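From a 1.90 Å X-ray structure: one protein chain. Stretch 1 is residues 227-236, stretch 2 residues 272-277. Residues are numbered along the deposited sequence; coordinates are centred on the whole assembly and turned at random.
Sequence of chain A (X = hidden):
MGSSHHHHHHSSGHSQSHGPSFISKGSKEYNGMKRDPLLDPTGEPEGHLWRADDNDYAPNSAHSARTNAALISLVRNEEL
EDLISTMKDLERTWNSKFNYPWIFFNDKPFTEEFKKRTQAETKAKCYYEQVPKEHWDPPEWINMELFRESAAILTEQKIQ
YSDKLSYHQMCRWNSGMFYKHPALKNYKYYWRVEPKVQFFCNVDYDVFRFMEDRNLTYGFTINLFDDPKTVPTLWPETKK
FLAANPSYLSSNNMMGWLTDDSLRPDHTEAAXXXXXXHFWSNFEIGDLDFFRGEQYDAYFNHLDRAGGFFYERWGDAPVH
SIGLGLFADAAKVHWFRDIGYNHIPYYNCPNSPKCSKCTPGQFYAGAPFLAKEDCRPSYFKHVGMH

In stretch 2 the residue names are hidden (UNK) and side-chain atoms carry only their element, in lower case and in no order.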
# COMPACT_ATOMS: atom_id res chain seq x y z
N ASP A 227 0.65 1.84 14.93
CA ASP A 227 1.24 1.86 16.26
C ASP A 227 2.16 3.09 16.39
O ASP A 227 3.21 3.14 15.74
CB ASP A 227 2.03 0.57 16.46
CG ASP A 227 2.68 0.48 17.84
OD1 ASP A 227 2.51 1.39 18.67
OD2 ASP A 227 3.38 -0.52 18.07
N PRO A 228 1.80 4.07 17.25
CA PRO A 228 2.66 5.27 17.43
C PRO A 228 4.10 4.97 17.83
O PRO A 228 5.00 5.74 17.48
CB PRO A 228 1.98 6.05 18.57
CG PRO A 228 0.61 5.47 18.71
CD PRO A 228 0.65 4.08 18.17
N LYS A 229 4.33 3.86 18.54
CA LYS A 229 5.69 3.46 18.95
C LYS A 229 6.63 3.16 17.78
O LYS A 229 7.84 3.20 17.96
CB LYS A 229 5.66 2.22 19.84
CG LYS A 229 4.97 2.46 21.18
CD LYS A 229 5.08 1.26 22.11
CE LYS A 229 4.48 -0.01 21.52
NZ LYS A 229 3.06 0.13 21.10
N THR A 230 6.09 2.84 16.60
CA THR A 230 6.92 2.59 15.41
C THR A 230 7.34 3.87 14.70
O THR A 230 8.25 3.81 13.86
CB THR A 230 6.21 1.67 14.39
OG1 THR A 230 5.04 2.30 13.88
CG2 THR A 230 5.82 0.34 15.05
N VAL A 231 6.70 5.01 15.01
CA VAL A 231 6.88 6.26 14.25
C VAL A 231 7.01 7.55 15.09
O VAL A 231 6.63 8.61 14.62
CB VAL A 231 5.73 6.45 13.21
CG1 VAL A 231 5.79 5.38 12.13
CG2 VAL A 231 4.35 6.43 13.88
N PRO A 232 7.60 7.48 16.31
CA PRO A 232 7.51 8.70 17.14
C PRO A 232 8.15 9.98 16.57
O PRO A 232 7.60 11.05 16.79
CB PRO A 232 8.17 8.27 18.46
CG PRO A 232 9.03 7.12 18.11
CD PRO A 232 8.27 6.40 17.03
N THR A 233 9.26 9.90 15.84
CA THR A 233 9.86 11.11 15.24
C THR A 233 9.57 11.30 13.74
O THR A 233 10.12 12.21 13.12
CB THR A 233 11.39 11.20 15.47
OG1 THR A 233 12.07 10.11 14.83
CG2 THR A 233 11.72 11.21 16.96
N LEU A 234 8.70 10.47 13.17
CA LEU A 234 8.39 10.57 11.74
C LEU A 234 7.79 11.92 11.39
O LEU A 234 8.26 12.60 10.47
CB LEU A 234 7.46 9.43 11.29
CG LEU A 234 7.05 9.40 9.81
CD1 LEU A 234 8.27 9.47 8.90
CD2 LEU A 234 6.25 8.14 9.55
N TRP A 235 6.77 12.35 12.14
CA TRP A 235 6.14 13.64 11.88
C TRP A 235 7.05 14.83 12.20
O TRP A 235 7.13 15.78 11.40
CB TRP A 235 4.78 13.76 12.58
CG TRP A 235 3.98 14.95 12.14
CD1 TRP A 235 3.66 16.04 12.88
CD2 TRP A 235 3.43 15.17 10.84
NE1 TRP A 235 2.94 16.93 12.14
CE2 TRP A 235 2.79 16.43 10.87
CE3 TRP A 235 3.41 14.43 9.66
CZ2 TRP A 235 2.13 16.95 9.77
CZ3 TRP A 235 2.76 14.96 8.56
CH2 TRP A 235 2.12 16.21 8.62
N PRO A 236 7.76 14.79 13.35
CA PRO A 236 8.77 15.82 13.58
C PRO A 236 9.79 15.95 12.43
O PRO A 236 10.07 17.07 12.00
CB PRO A 236 9.43 15.37 14.87
CG PRO A 236 8.29 14.77 15.64
CD PRO A 236 7.44 14.07 14.60
N UNK A 272 3.36 12.46 18.07
CA UNK A 272 3.86 13.84 18.03
C UNK A 272 3.30 14.68 16.88
O UNK A 272 4.05 15.34 16.16
o UNK A 272 5.65 13.64 20.39
c UNK A 272 5.94 13.18 19.29
n UNK A 272 6.67 12.09 19.14
c UNK A 272 5.39 13.83 18.04
N UNK A 273 1.98 14.62 16.72
CA UNK A 273 1.26 15.44 15.75
C UNK A 273 0.70 14.72 14.53
O UNK A 273 -0.13 15.28 13.84
N UNK A 274 1.15 13.49 14.27
CA UNK A 274 0.63 12.66 13.17
C UNK A 274 -0.45 11.71 13.70
O UNK A 274 -0.26 11.07 14.72
c UNK A 274 0.98 8.79 9.67
c UNK A 274 1.80 11.92 12.51
c UNK A 274 2.20 9.61 11.57
c UNK A 274 0.29 9.99 9.60
c UNK A 274 1.95 8.60 10.65
c UNK A 274 0.55 11.00 10.52
o UNK A 274 0.69 7.81 8.75
c UNK A 274 1.49 10.82 11.54
N UNK A 275 -1.59 11.64 13.00
CA UNK A 275 -2.71 10.78 13.40
C UNK A 275 -2.35 9.29 13.43
O UNK A 275 -3.02 8.50 14.09
o UNK A 275 -3.55 10.45 11.15
c UNK A 275 -3.88 10.96 12.43
N UNK A 276 -1.30 8.94 12.68
CA UNK A 276 -0.82 7.57 12.41
C UNK A 276 -1.62 6.87 11.31
O UNK A 276 -1.29 5.75 10.93
c UNK A 276 -0.08 7.34 14.83
c UNK A 276 -0.75 6.65 13.65
o UNK A 276 -2.06 6.17 13.98
N UNK A 277 -2.65 7.54 10.78
CA UNK A 277 -3.48 6.93 9.76
C UNK A 277 -2.72 6.81 8.45
O UNK A 277 -1.92 7.67 8.08
s UNK A 277 -5.82 7.63 11.02
c UNK A 277 -4.77 7.72 9.56

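At position 272 the side chain has four atoms: two carbons, the second carrying one oxygen and one nitrogen. In shape this planar end could be a carboxylate or an amide, but the presence of nitrogen identifies an amide one carbon removed from CA. The nitrogen lies 2.7 Å from Pro232 O, as expected for an amide donor facing a carbonyl. The residue is Asn272. Its ND2 donates a nearly straight hydrogen bond to Pro232 O (2.7 Å, N-H...O angle 167°), while its CB packs at 3.9 Å from Pro236 CG. The backbone takes part as well, since Asn272 O sits 3.4 Å from Trp235 CD1, at the edge of the indole and near its plane.

Position 273 has no side-chain atoms, and its phi/psi of 109/-16 is hostile to any CB, which would be jammed against the carbonyl oxygen of Asn272. An ideal CB would also fall 2.8 Å from Trp235 CD1, a clash. Backbone and neighbour therefore agree on Gly273. Without a side chain, the main chain can approach the indole directly: Gly273 C is 3.6 Å from Trp235 CD1 and lies over one face of the ring.

Position 274 carries one carbon followed by a six-carbon ring bearing a single oxygen. Its CB is 3.5 Å from Trp235 CB, and ring carbons come within 4.5 Å of Val231 CG2 and Leu234 CD2. A hydroxyl on a six-membered ring specifies Tyr274. Val231 CG2 meets the ring at its edge, 4.5 Å from Tyr274 CD2, and Leu234 CD2 approaches Tyr274 CE2 obliquely at the same distance. The ring thus offers its carbons to aliphatic neighbours, while its hydroxyl is engaged within its own stretch, with Tyr274 OH donating to the backbone O of position 277 at 2.7 Å.

Position 275 has one carbon and then one oxygen, a short hydroxyl side chain, and it does not touch stretch 1. This is Ser275, whose OG accepts a hydrogen bond from the backbone N of position 277 at 3.1 Å.

At position 276 one carbon carries an oxygen and a second carbon. This beta-branched hydroxyl side chain points toward stretch 1, and its terminal carbon lies 4.3 Å from Pro228 CA. The residue is Thr276. Its CG2 makes the contact with Pro228, whereas Thr276 OG1 donates to Ser275 O at 2.5 Å.

Position 277 shows one carbon and then one sulfur, out of reach of stretch 1. It is Cys277, and it is covalently bonded to a group elsewhere in the structure.

The contact combines one polar anchor with close packing. Asn272 supplies the hydrogen bond between the stretches, satisfying Pro232 O. Beside it, Trp235 packs against a bare backbone, with Gly273 C and Tyr274 N over one face of its indole. Tyr274 extends the apolar packing to Val231 and Leu234, and Thr276 adds a looser touch at Pro228. Together these contacts bury 421 Å², summed over both stretches.

Stretch 2, residues 272-277: NGYSTC
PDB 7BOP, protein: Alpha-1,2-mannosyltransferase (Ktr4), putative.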